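Local coordinates for N utilization substance protein B (Aquifex aeolicus, PDB 3R2C), which probably acts in transcription antitermination of ribosomal RNA operons, binding the boxA antiterminator sequence of their RNA, at residues V103-D106 with I107-V111. Residues are numbered along the deposited sequence; the frame is centred on the assembly and turned at random.
Sequences VFID and IVDLV. With nucleotides of chain E.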
ATOM      1  N   VAL A 103      10.945  -9.697 -10.227  1.00 13.27           N
ATOM      2  CA  VAL A 103       9.684  -9.206  -9.691  1.00 12.41           C
ATOM      3  C   VAL A 103       9.525  -9.675  -8.246  1.00 17.86           C
ATOM      4  O   VAL A 103       9.210  -8.879  -7.365  1.00 18.37           O
ATOM      5  CB  VAL A 103       8.481  -9.673 -10.536  1.00 15.25           C
ATOM      6  CG1 VAL A 103       7.172  -9.254  -9.873  1.00 16.88           C
ATOM      7  CG2 VAL A 103       8.582  -9.101 -11.948  1.00 17.79           C
ATOM      8  N   PHE A 104       9.745 -10.965  -8.013  1.00 14.43           N
ATOM      9  CA  PHE A 104       9.627 -11.536  -6.676  1.00 17.38           C
ATOM     10  C   PHE A 104      10.556 -10.821  -5.712  1.00 14.66           C
ATOM     11  O   PHE A 104      10.168 -10.478  -4.596  1.00 15.28           O
ATOM     12  CB  PHE A 104       9.987 -13.032  -6.671  1.00 16.06           C
ATOM     13  CG  PHE A 104       8.815 -13.965  -6.923  1.00 16.05           C
ATOM     14  CD1 PHE A 104       8.506 -14.389  -8.207  1.00 17.53           C
ATOM     15  CD2 PHE A 104       8.060 -14.461  -5.863  1.00 15.23           C
ATOM     16  CE1 PHE A 104       7.444 -15.256  -8.438  1.00 21.89           C
ATOM     17  CE2 PHE A 104       6.996 -15.341  -6.093  1.00 17.74           C
ATOM     18  CZ  PHE A 104       6.693 -15.737  -7.377  1.00 16.15           C
ATOM     19  N   ILE A 105      11.805 -10.638  -6.124  1.00 14.64           N
ATOM     20  CA  ILE A 105      12.787 -10.046  -5.241  1.00 14.25           C
ATOM     21  C   ILE A 105      12.349  -8.645  -4.808  1.00 17.57           C
ATOM     22  O   ILE A 105      12.365  -8.333  -3.620  1.00 15.11           O
ATOM     23  CB  ILE A 105      14.176  -9.995  -5.896  1.00 19.38           C
ATOM     24  CG1 ILE A 105      14.832 -11.375  -5.821  1.00 22.46           C
ATOM     25  CG2 ILE A 105      15.071  -8.951  -5.204  1.00 17.97           C
ATOM     26  CD1 ILE A 105      15.971 -11.551  -6.792  1.00 26.98           C
ATOM     27  N   ASP A 106      11.944  -7.808  -5.761  1.00 16.61           N
ATOM     28  CA  ASP A 106      11.522  -6.443  -5.422  1.00 17.52           C
ATOM     29  C   ASP A 106      10.210  -6.395  -4.612  1.00 16.20           C
ATOM     30  O   ASP A 106      10.067  -5.550  -3.726  1.00 18.85           O
ATOM     31  CB  ASP A 106      11.419  -5.590  -6.690  1.00 16.90           C
ATOM     32  CG  ASP A 106      12.795  -5.250  -7.264  1.00 21.35           C
ATOM     33  OD1 ASP A 106      13.794  -5.349  -6.513  1.00 19.14           O
ATOM     34  OD2 ASP A 106      12.878  -4.874  -8.451  1.00 19.06           O
ATOM     35  N   ILE A 107       9.274  -7.303  -4.886  1.00 17.77           N
ATOM     36  CA  ILE A 107       7.989  -7.304  -4.162  1.00 15.34           C
ATOM     37  C   ILE A 107       8.235  -7.648  -2.695  1.00 16.32           C
ATOM     38  O   ILE A 107       7.735  -6.974  -1.807  1.00 17.24           O
ATOM     39  CB  ILE A 107       6.965  -8.315  -4.728  1.00 19.71           C
ATOM     40  CG1 ILE A 107       6.496  -7.916  -6.127  1.00 22.80           C
ATOM     41  CG2 ILE A 107       5.754  -8.443  -3.800  1.00 21.09           C
ATOM     42  CD1 ILE A 107       5.871  -6.550  -6.209  1.00 22.12           C
ATOM     43  N   VAL A 108       9.012  -8.705  -2.454  1.00 13.91           N
ATOM     44  CA  VAL A 108       9.317  -9.146  -1.102  1.00 16.06           C
ATOM     45  C   VAL A 108      10.202  -8.119  -0.362  1.00 11.89           C
ATOM     46  O   VAL A 108      10.030  -7.905   0.839  1.00 16.23           O
ATOM     47  CB  VAL A 108       9.948 -10.579  -1.125  1.00 21.21           C
ATOM     48  CG1 VAL A 108      10.409 -11.022   0.265  1.00 18.12           C
ATOM     49  CG2 VAL A 108       8.935 -11.583  -1.697  1.00 18.53           C
ATOM     50  N   ASP A 109      11.120  -7.464  -1.072  1.00 14.70           N
ATOM     51  CA  ASP A 109      11.897  -6.369  -0.472  1.00 18.04           C
ATOM     52  C   ASP A 109      10.963  -5.279   0.062  1.00 18.21           C
ATOM     53  O   ASP A 109      11.184  -4.744   1.153  1.00 17.38           O
ATOM     54  CB  ASP A 109      12.842  -5.701  -1.480  1.00 17.39           C
ATOM     55  CG  ASP A 109      14.223  -6.345  -1.535  1.00 22.44           C
ATOM     56  OD1 ASP A 109      14.493  -7.318  -0.805  1.00 21.23           O
ATOM     57  OD2 ASP A 109      15.061  -5.841  -2.311  1.00 18.90           O
ATOM     58  N   LEU A 110       9.947  -4.923  -0.723  1.00 17.61           N
ATOM     59  CA  LEU A 110       9.010  -3.879  -0.314  1.00 16.12           C
ATOM     60  C   LEU A 110       8.252  -4.308   0.928  1.00 14.14           C
ATOM     61  O   LEU A 110       8.015  -3.508   1.840  1.00 15.20           O
ATOM     62  CB  LEU A 110       7.991  -3.600  -1.424  1.00 16.13           C
ATOM     63  CG  LEU A 110       8.497  -2.769  -2.600  1.00 25.30           C
ATOM     64  CD1 LEU A 110       7.606  -3.008  -3.816  1.00 24.28           C
ATOM     65  CD2 LEU A 110       8.553  -1.293  -2.252  1.00 31.01           C
ATOM     66  N   VAL A 111       7.821  -5.566   0.943  1.00 10.79           N
ATOM     67  CA  VAL A 111       7.056  -6.062   2.087  1.00 13.17           C
ATOM     68  C   VAL A 111       7.940  -6.064   3.337  1.00 19.47           C
ATOM     69  O   VAL A 111       7.514  -5.677   4.431  1.00 17.64           O
ATOM     70  CB  VAL A 111       6.482  -7.455   1.819  1.00 16.57           C
ATOM     71  CG1 VAL A 111       5.817  -8.004   3.089  1.00 11.58           C
ATOM     72  CG2 VAL A 111       5.471  -7.387   0.653  1.00 15.31           C
TER
ATOM     73  P     U E   4      15.224 -16.824  -8.793  1.00 28.27           P
ATOM     74  OP1   U E   4      16.505 -17.053  -8.091  1.00 24.56           O
ATOM     75  OP2   U E   4      14.708 -17.864  -9.711  1.00 29.44           O
ATOM     76  O5'   U E   4      14.105 -16.438  -7.747  1.00 27.34           O
ATOM     77  C5'   U E   4      14.208 -15.259  -6.978  1.00 26.16           C
ATOM     78  C4'   U E   4      13.265 -15.316  -5.825  1.00 19.95           C
ATOM     79  O4'   U E   4      11.912 -15.311  -6.324  1.00 22.43           O
ATOM     80  C3'   U E   4      13.349 -16.580  -4.993  1.00 24.41           C
ATOM     81  O3'   U E   4      14.406 -16.521  -4.051  1.00 24.96           O
ATOM     82  C2'   U E   4      11.952 -16.667  -4.378  1.00 20.73           C
ATOM     83  O2'   U E   4      11.838 -15.790  -3.266  1.00 23.44           O
ATOM     84  C1'   U E   4      11.090 -16.110  -5.507  1.00 19.39           C
ATOM     85  N1    U E   4      10.467 -17.154  -6.350  1.00 24.20           N
ATOM     86  C2    U E   4       9.458 -17.927  -5.812  1.00 23.38           C
ATOM     87  O2    U E   4       9.104 -17.861  -4.649  1.00 23.97           O
ATOM     88  N3    U E   4       8.893 -18.823  -6.682  1.00 26.59           N
ATOM     89  C4    U E   4       9.194 -18.998  -8.012  1.00 30.04           C
ATOM     90  O4    U E   4       8.573 -19.847  -8.652  1.00 36.18           O
ATOM     91  C5    U E   4      10.219 -18.140  -8.515  1.00 30.51           C
ATOM     92  C6    U E   4      10.791 -17.261  -7.682  1.00 26.99           C
ATOM     93  P     C E   5      14.843 -17.820  -3.201  1.00 30.03           P
ATOM     94  OP1   C E   5      16.303 -17.724  -2.991  1.00 31.22           O
ATOM     95  OP2   C E   5      14.297 -19.013  -3.884  1.00 30.84           O
ATOM     96  O5'   C E   5      14.085 -17.593  -1.824  1.00 28.60           O
ATOM     97  C5'   C E   5      14.685 -17.957  -0.596  1.00 32.68           C
ATOM     98  C4'   C E   5      14.088 -17.194   0.554  1.00 29.46           C
ATOM     99  O4'   C E   5      14.453 -15.780   0.443  1.00 25.20           O
ATOM    100  C3'   C E   5      12.553 -17.239   0.653  1.00 18.53           C
ATOM    101  O3'   C E   5      12.165 -17.421   2.022  1.00 25.33           O
ATOM    102  C2'   C E   5      12.139 -15.848   0.158  1.00 21.97           C
ATOM    103  O2'   C E   5      10.905 -15.386   0.659  1.00 20.66           O
ATOM    104  C1'   C E   5      13.301 -14.994   0.656  1.00 23.33           C
ATOM    105  N1    C E   5      13.441 -13.672  -0.027  1.00 24.84           N
ATOM    106  C2    C E   5      13.827 -12.567   0.747  1.00 28.32           C
ATOM    107  O2    C E   5      14.112 -12.738   1.934  1.00 25.26           O
ATOM    108  N3    C E   5      13.919 -11.336   0.196  1.00 20.84           N
ATOM    109  C4    C E   5      13.604 -11.154  -1.076  1.00 20.11           C
ATOM    110  N4    C E   5      13.705  -9.906  -1.547  1.00 16.68           N
ATOM    111  C5    C E   5      13.185 -12.243  -1.898  1.00 19.82           C
ATOM    112  C6    C E   5      13.107 -13.463  -1.330  1.00 20.36           C
ATOM    113  P     G E   2      23.558  -8.191  -9.562  1.00 36.85           P
ATOM    114  OP1   G E   2      24.521  -7.631  -8.627  1.00 31.21           O
ATOM    115  OP2   G E   2      24.033  -8.715 -10.868  1.00 41.53           O
ATOM    116  O5'   G E   2      22.674  -9.286  -8.825  1.00 35.19           O
ATOM    117  C5'   G E   2      23.251 -10.374  -8.124  1.00 35.16           C
ATOM    118  C4'   G E   2      22.288 -10.912  -7.089  1.00 27.16           C
ATOM    119  O4'   G E   2      22.113  -9.937  -6.027  1.00 24.15           O
ATOM    120  C3'   G E   2      20.862 -11.168  -7.578  1.00 23.67           C
ATOM    121  O3'   G E   2      20.723 -12.394  -8.272  1.00 35.12           O
ATOM    122  C2'   G E   2      20.051 -11.109  -6.290  1.00 26.64           C
ATOM    123  O2'   G E   2      20.129 -12.336  -5.580  1.00 32.73           O
ATOM    124  C1'   G E   2      20.802 -10.030  -5.498  1.00 26.74           C
ATOM    125  N9    G E   2      20.149  -8.706  -5.599  1.00 20.17           N
ATOM    126  C8    G E   2      20.376  -7.723  -6.524  1.00 19.14           C
ATOM    127  N7    G E   2      19.611  -6.681  -6.347  1.00 21.24           N
ATOM    128  C5    G E   2      18.828  -6.996  -5.247  1.00 17.77           C
ATOM    129  C6    G E   2      17.814  -6.245  -4.594  1.00 17.72           C
ATOM    130  O6    G E   2      17.405  -5.105  -4.875  1.00 16.80           O
ATOM    131  N1    G E   2      17.280  -6.935  -3.509  1.00 11.84           N
ATOM    132  C2    G E   2      17.660  -8.196  -3.124  1.00 18.07           C
ATOM    133  N2    G E   2      17.030  -8.684  -2.054  1.00 14.17           N
ATOM    134  N3    G E   2      18.604  -8.910  -3.731  1.00 16.79           N
ATOM    135  C4    G E   2      19.143  -8.250  -4.777  1.00 19.03           C
TER
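One face of helix 100-114 forms part of the RNA-binding surface, and Ile105 and Asp109, a turn apart on it, take hold of the same cytosine. The amino group N4 of C5 of chain E donates to the backbone O of Ile105 at 2.9 Å and to Asp109 OD1 at 2.8 Å. That carboxylate also receives G2 of chain E: N1 gives a nearly straight bond to OD2 (2.7 Å, 166°) and N2 another to OD1, so two parallel bonds fix the guanine edge. Lys5 forms a salt bridge with OD2 as well. Asp106 OD1 lies 4.4 Å from Asp109 OD2, two like charges close together, probably eased by Lys5, which bridges both, and by Arg8 on Asp106 OD2; another guanine N2 of the RNA donates to Asp106 OD1. Ile105 sends CG2, anti to the backbone N, onto G2 at 3.4 Å from its C2, while Val108 CG1 packs on C5. The Phe104 ring and the base of U4 of chain E stack with nearly parallel planes, N1 3.5 Å above the ring centre. Replacing this ring by the methyl of an alanine is likely to strip the uracil of the surface under its face and leave it freer to turn. On the side facing the protein, Val103 CG1 lies alongside Ile107 CG1, against Glu91 and Leu92 of helix 79-94. The arrangement is consistent with base-specific RNA recognition by the helical NusB fold, as expected for boxA binding.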